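Local coordinates for protein exotoxin 3 (Staphylococcus aureus, PDB 2Z8L) that binds the sialylated glycan sialyl Lewis X and, as a staphylococcal superantigen-like toxin, probably recognises sialic acid-bearing host glycoproteins, at residues Glu31-Thr36 against Gly76-Val81; Thr57-Phe62 against Val92-Gly97. All coordinates share one frame; numbering follows the deposited sequence.

Contact 1. Residues Glu31-Thr36 against Gly76-Val81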
# COMPACT_ATOMS: atom_id res chain seq x y z
N GLU A 31 2.90 10.04 1.91
CA GLU A 31 3.84 9.27 2.74
C GLU A 31 4.32 10.20 3.82
O GLU A 31 4.94 11.25 3.50
CB GLU A 31 5.03 8.79 1.89
CG GLU A 31 5.48 7.25 2.01
CD GLU A 31 5.71 6.63 3.44
OE1 GLU A 31 5.13 5.49 3.71
OE2 GLU A 31 6.52 7.20 4.23
N LEU A 32 4.02 9.90 5.07
CA LEU A 32 4.47 10.72 6.18
C LEU A 32 5.68 10.03 6.77
O LEU A 32 5.72 8.82 6.84
CB LEU A 32 3.40 10.90 7.21
CG LEU A 32 2.16 11.63 6.72
CD1 LEU A 32 1.19 11.51 7.83
CD2 LEU A 32 2.44 13.08 6.33
N LYS A 33 6.70 10.81 7.09
CA LYS A 33 7.97 10.26 7.49
C LYS A 33 8.35 10.64 8.91
O LYS A 33 8.21 11.81 9.30
CB LYS A 33 9.05 10.77 6.53
CG LYS A 33 8.82 10.27 5.12
CD LYS A 33 9.63 10.96 4.06
CE LYS A 33 9.16 10.47 2.66
NZ LYS A 33 7.90 11.14 2.09
N ASN A 34 8.89 9.66 9.63
CA ASN A 34 9.41 9.86 10.96
C ASN A 34 8.41 10.52 11.91
O ASN A 34 8.71 11.52 12.62
CB ASN A 34 10.72 10.61 10.91
CG ASN A 34 11.45 10.58 12.23
OD1 ASN A 34 11.39 9.60 12.95
ND2 ASN A 34 12.12 11.70 12.60
N VAL A 35 7.24 9.95 11.98
CA VAL A 35 6.22 10.50 12.86
C VAL A 35 6.06 9.63 14.11
O VAL A 35 6.41 8.46 14.12
CB VAL A 35 4.93 10.78 12.09
CG1 VAL A 35 5.19 11.92 11.06
CG2 VAL A 35 4.46 9.58 11.44
N THR A 36 5.54 10.24 15.19
CA THR A 36 5.30 9.53 16.43
C THR A 36 3.82 9.29 16.59
O THR A 36 3.03 10.24 16.55
CB THR A 36 5.86 10.32 17.65
OG1 THR A 36 7.26 10.54 17.45
CG2 THR A 36 5.67 9.54 18.90
N GLY A 76 9.30 7.24 15.25
CA GLY A 76 10.08 6.73 14.15
C GLY A 76 9.29 5.87 13.18
O GLY A 76 9.81 4.89 12.61
N LEU A 77 8.05 6.27 12.96
CA LEU A 77 7.19 5.59 11.99
C LEU A 77 7.14 6.30 10.66
O LEU A 77 7.26 7.52 10.58
CB LEU A 77 5.78 5.48 12.57
CG LEU A 77 5.65 4.81 13.92
CD1 LEU A 77 4.20 4.80 14.37
CD2 LEU A 77 6.20 3.42 13.84
N ASP A 78 6.90 5.50 9.61
CA ASP A 78 6.52 6.01 8.29
C ASP A 78 5.06 5.55 8.08
O ASP A 78 4.72 4.43 8.44
CB ASP A 78 7.35 5.40 7.22
CG ASP A 78 8.76 5.99 7.09
OD1 ASP A 78 9.10 7.00 7.76
OD2 ASP A 78 9.53 5.42 6.26
N ILE A 79 4.21 6.44 7.58
CA ILE A 79 2.80 6.08 7.33
C ILE A 79 2.37 6.42 5.92
O ILE A 79 2.52 7.56 5.47
CB ILE A 79 1.85 6.78 8.33
CG1 ILE A 79 2.44 6.63 9.74
CG2 ILE A 79 0.43 6.19 8.15
CD1 ILE A 79 1.62 7.18 10.81
N PHE A 80 1.79 5.45 5.22
CA PHE A 80 1.19 5.68 3.92
C PHE A 80 -0.28 5.91 4.12
O PHE A 80 -1.00 4.98 4.47
CB PHE A 80 1.43 4.47 2.99
CG PHE A 80 0.97 4.69 1.62
CD1 PHE A 80 1.60 5.62 0.79
CD2 PHE A 80 -0.17 4.06 1.15
CE1 PHE A 80 1.09 5.86 -0.49
CE2 PHE A 80 -0.66 4.30 -0.13
CZ PHE A 80 -0.02 5.17 -0.94
N VAL A 81 -0.70 7.15 3.88
CA VAL A 81 -2.04 7.62 4.16
C VAL A 81 -2.86 7.76 2.86
O VAL A 81 -2.41 8.38 1.88
CB VAL A 81 -1.99 9.02 4.92
CG1 VAL A 81 -3.42 9.54 5.13
CG2 VAL A 81 -1.21 8.91 6.22
O HOH W 1 9.19 10.19 15.60

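Contact 2. Residues Thr57-Phe62 against Val92-Gly97. Unlike the reference sequence in segment 92-97: F93 (reference Tyr).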
# COMPACT_ATOMS: atom_id res chain seq x y z
N THR A 57 -4.45 12.90 12.70
CA THR A 57 -4.72 11.84 11.72
C THR A 57 -4.85 10.58 12.52
O THR A 57 -4.00 10.32 13.37
CB THR A 57 -3.56 11.65 10.73
OG1 THR A 57 -3.29 12.91 10.08
CG2 THR A 57 -3.88 10.51 9.71
N ARG A 58 -5.89 9.81 12.28
CA ARG A 58 -6.13 8.58 13.04
C ARG A 58 -6.02 7.46 12.06
O ARG A 58 -6.68 7.50 11.03
CB ARG A 58 -7.53 8.55 13.68
CG ARG A 58 -7.68 7.42 14.66
CD ARG A 58 -9.08 7.37 15.22
NE ARG A 58 -10.02 6.83 14.26
CZ ARG A 58 -11.32 6.65 14.47
NH1 ARG A 58 -11.88 6.96 15.63
NH2 ARG A 58 -12.06 6.14 13.50
N ILE A 59 -5.16 6.52 12.38
CA ILE A 59 -4.90 5.34 11.55
C ILE A 59 -5.43 4.11 12.25
O ILE A 59 -5.08 3.84 13.39
CB ILE A 59 -3.40 5.17 11.33
CG1 ILE A 59 -2.75 6.45 10.77
CG2 ILE A 59 -3.16 3.97 10.43
CD1 ILE A 59 -3.25 6.87 9.48
N GLN A 60 -6.28 3.34 11.59
CA GLN A 60 -6.73 2.09 12.16
C GLN A 60 -5.72 1.01 11.88
O GLN A 60 -5.22 0.91 10.72
CB GLN A 60 -8.08 1.68 11.61
CG GLN A 60 -8.64 0.50 12.40
CD GLN A 60 -10.05 0.14 12.04
OE1 GLN A 60 -10.70 0.83 11.26
NE2 GLN A 60 -10.52 -0.97 12.58
N ILE A 61 -5.39 0.22 12.90
CA ILE A 61 -4.37 -0.83 12.83
C ILE A 61 -5.04 -2.20 12.81
O ILE A 61 -6.03 -2.43 13.54
CB ILE A 61 -3.46 -0.77 14.08
CG1 ILE A 61 -2.90 0.64 14.27
CG2 ILE A 61 -2.37 -1.79 13.98
CD1 ILE A 61 -2.19 1.12 13.06
N PHE A 62 -4.51 -3.13 12.01
CA PHE A 62 -5.12 -4.41 11.80
C PHE A 62 -4.11 -5.53 11.97
O PHE A 62 -2.88 -5.32 11.93
CB PHE A 62 -5.66 -4.51 10.37
CG PHE A 62 -6.71 -3.50 10.03
CD1 PHE A 62 -6.40 -2.29 9.46
CD2 PHE A 62 -8.04 -3.77 10.33
CE1 PHE A 62 -7.40 -1.37 9.16
CE2 PHE A 62 -9.04 -2.86 10.01
CZ PHE A 62 -8.72 -1.70 9.40
N VAL A 92 -8.26 13.36 9.70
CA VAL A 92 -8.28 12.44 8.57
C VAL A 92 -8.17 11.00 9.08
O VAL A 92 -7.40 10.74 10.02
CB VAL A 92 -7.10 12.73 7.66
CG1 VAL A 92 -6.88 11.58 6.70
CG2 VAL A 92 -7.35 14.03 6.90
N PHE A 93 -8.95 10.08 8.50
CA PHE A 93 -8.94 8.66 8.88
C PHE A 93 -8.40 7.85 7.74
O PHE A 93 -8.79 8.05 6.61
CB PHE A 93 -10.34 8.17 9.22
CG PHE A 93 -10.98 8.98 10.31
CD1 PHE A 93 -10.76 8.66 11.64
CD2 PHE A 93 -11.66 10.14 10.01
CE1 PHE A 93 -11.29 9.44 12.66
CE2 PHE A 93 -12.19 10.91 11.01
CZ PHE A 93 -12.00 10.56 12.35
N SER A 94 -7.52 6.92 8.06
CA SER A 94 -6.94 6.04 7.08
C SER A 94 -6.67 4.68 7.72
O SER A 94 -6.62 4.57 8.96
CB SER A 94 -5.62 6.68 6.55
OG SER A 94 -4.95 5.90 5.57
N TYR A 95 -6.58 3.65 6.88
CA TYR A 95 -6.40 2.26 7.31
C TYR A 95 -4.99 1.77 7.09
O TYR A 95 -4.50 1.77 5.97
CB TYR A 95 -7.30 1.32 6.49
CG TYR A 95 -8.75 1.56 6.53
CD1 TYR A 95 -9.38 1.91 7.71
CD2 TYR A 95 -9.54 1.33 5.40
CE1 TYR A 95 -10.74 2.11 7.76
CE2 TYR A 95 -10.88 1.53 5.45
CZ TYR A 95 -11.49 1.91 6.64
OH TYR A 95 -12.86 2.11 6.72
N GLY A 96 -4.35 1.30 8.15
CA GLY A 96 -3.09 0.62 8.08
C GLY A 96 -1.98 1.48 7.48
O GLY A 96 -1.92 2.67 7.78
N GLY A 97 -1.05 0.84 6.79
CA GLY A 97 0.04 1.52 6.11
C GLY A 97 1.16 2.03 6.99
O GLY A 97 1.93 2.89 6.55

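Contact 1. Residues Glu31-Thr36 against Gly76-Val81
V35 and I79 meet on one face of an antiparallel strand pair, their side chains crossing at about a right angle with V35 CG2 3.8 Å from I79 CD1. With CG1 of V35 anti to the carbonyl carbon (chi1 -66°), CG2 falls between the backbone N and the carbonyl carbon, 3.6 Å from L77 O. Further along the same face L32 reaches V81 with one branch, CD1 coming to 3.9 Å from CG2 of V81. At the side of the pair E31 and D78 cross obliquely, their carboxylate planes 73° apart. E31 OE2 is 4.0 Å from D78 OD2; the approach would tend to favour protonation of one of the two, an effect that the salt bridge from K136 to D78 OD2 would offset in part. The other oxygen, D78 OD1, is met nearly along its C-O axis by the backbone N of N34 at 3.3 Å. That bond ties D78 to the corner at N34, where the register slips by one residue: N34 and V35 both face L77 in a G1 beta bulge, and V35 N donates to L77 O at 2.8 Å. A water bound by T36 OG1 and G76 N, 3.0 Å from G76 N, links the two segments at the corner. N34 OD1 accepts a hydrogen bond from K101. Strand 77-81 runs on between strand 30-33 and strand 92-100, while F50 of strand 45-52 packs against L32 and I79, and helix 141-155 lies against F80 on the opposite face.

Contact 2. Residues Thr57-Phe62 against Val92-Gly97
R58 and F93 face each other across a parallel strand pair of the OB-fold domain, 57-61 beside 92-95, inclined by 22°. Four backbone hydrogen bonds hold the pair: V92 O accepts from R58 N, R58 O from S94 N, S94 O from Q60 N, and Q60 O from G96 N at 2.7 Å. Each carbonyl of R58 and S94 also receives a CA-H contact, from F93 CA and I59 CA respectively. G96, at positive phi, carries this pattern past the end of the regular strand.

The aromatic and cationic contacts gather on the face of R58, F93, Q60 and Y95. The ring edge of F93 (tyrosine in the reference sequence) points at one face of the R58 guanidinium, with the two planes 71° apart. CE1 of F93 stands 3.2 Å above the guanidinium plane; the charged group therefore meets the ring's rim, while its cation-pi partner is Y47. The arginine chain is extended to CD and bends at chi3 (75°), which turns NE out of that line; NE then lies in the plane of the F93 ring, at its edge. Q60 runs side by side with Y95, OE1 of Q60 reaching Y95 CE1 at 3.7 Å. Beyond it F62 and Y95 form an offset edge-to-face pair, the edge of F62 toward the face of Y95, with centroids 5.8 Å apart; F62 also meets H189 of the glycan pocket.

The other face carries T57 and I59 beside V92 and S94. The serine hydroxyl is bonded to V82 O, and CB of S94 touches I59 CD1 at 3.8 Å. The CG2 methyl of I59 comes close to a backbone carbonyl, 3.2 Å from G96 O.

Overall arrangement
Contacts 1 and 2 lie in one curled sheet of the OB-fold domain, their centres 11 Å apart, and their segments alternate along the chain. Strands 77-81 and 92-100 are neighbours, which joins the antiparallel pairing of contact 1 to the parallel pairing of contact 2. The two contacts touch through, among others, a probable hydrogen bond between F80 N and G97 O, 2.9 Å. I79 CG2 also packs 4.0 Å from I59 CD1, bringing side chains of both contacts together. Contact 2 approaches the glycan through F62, whose side chain is about 8 Å from the bound N-acetylglucosamine and about 10 Å from the sialic acid.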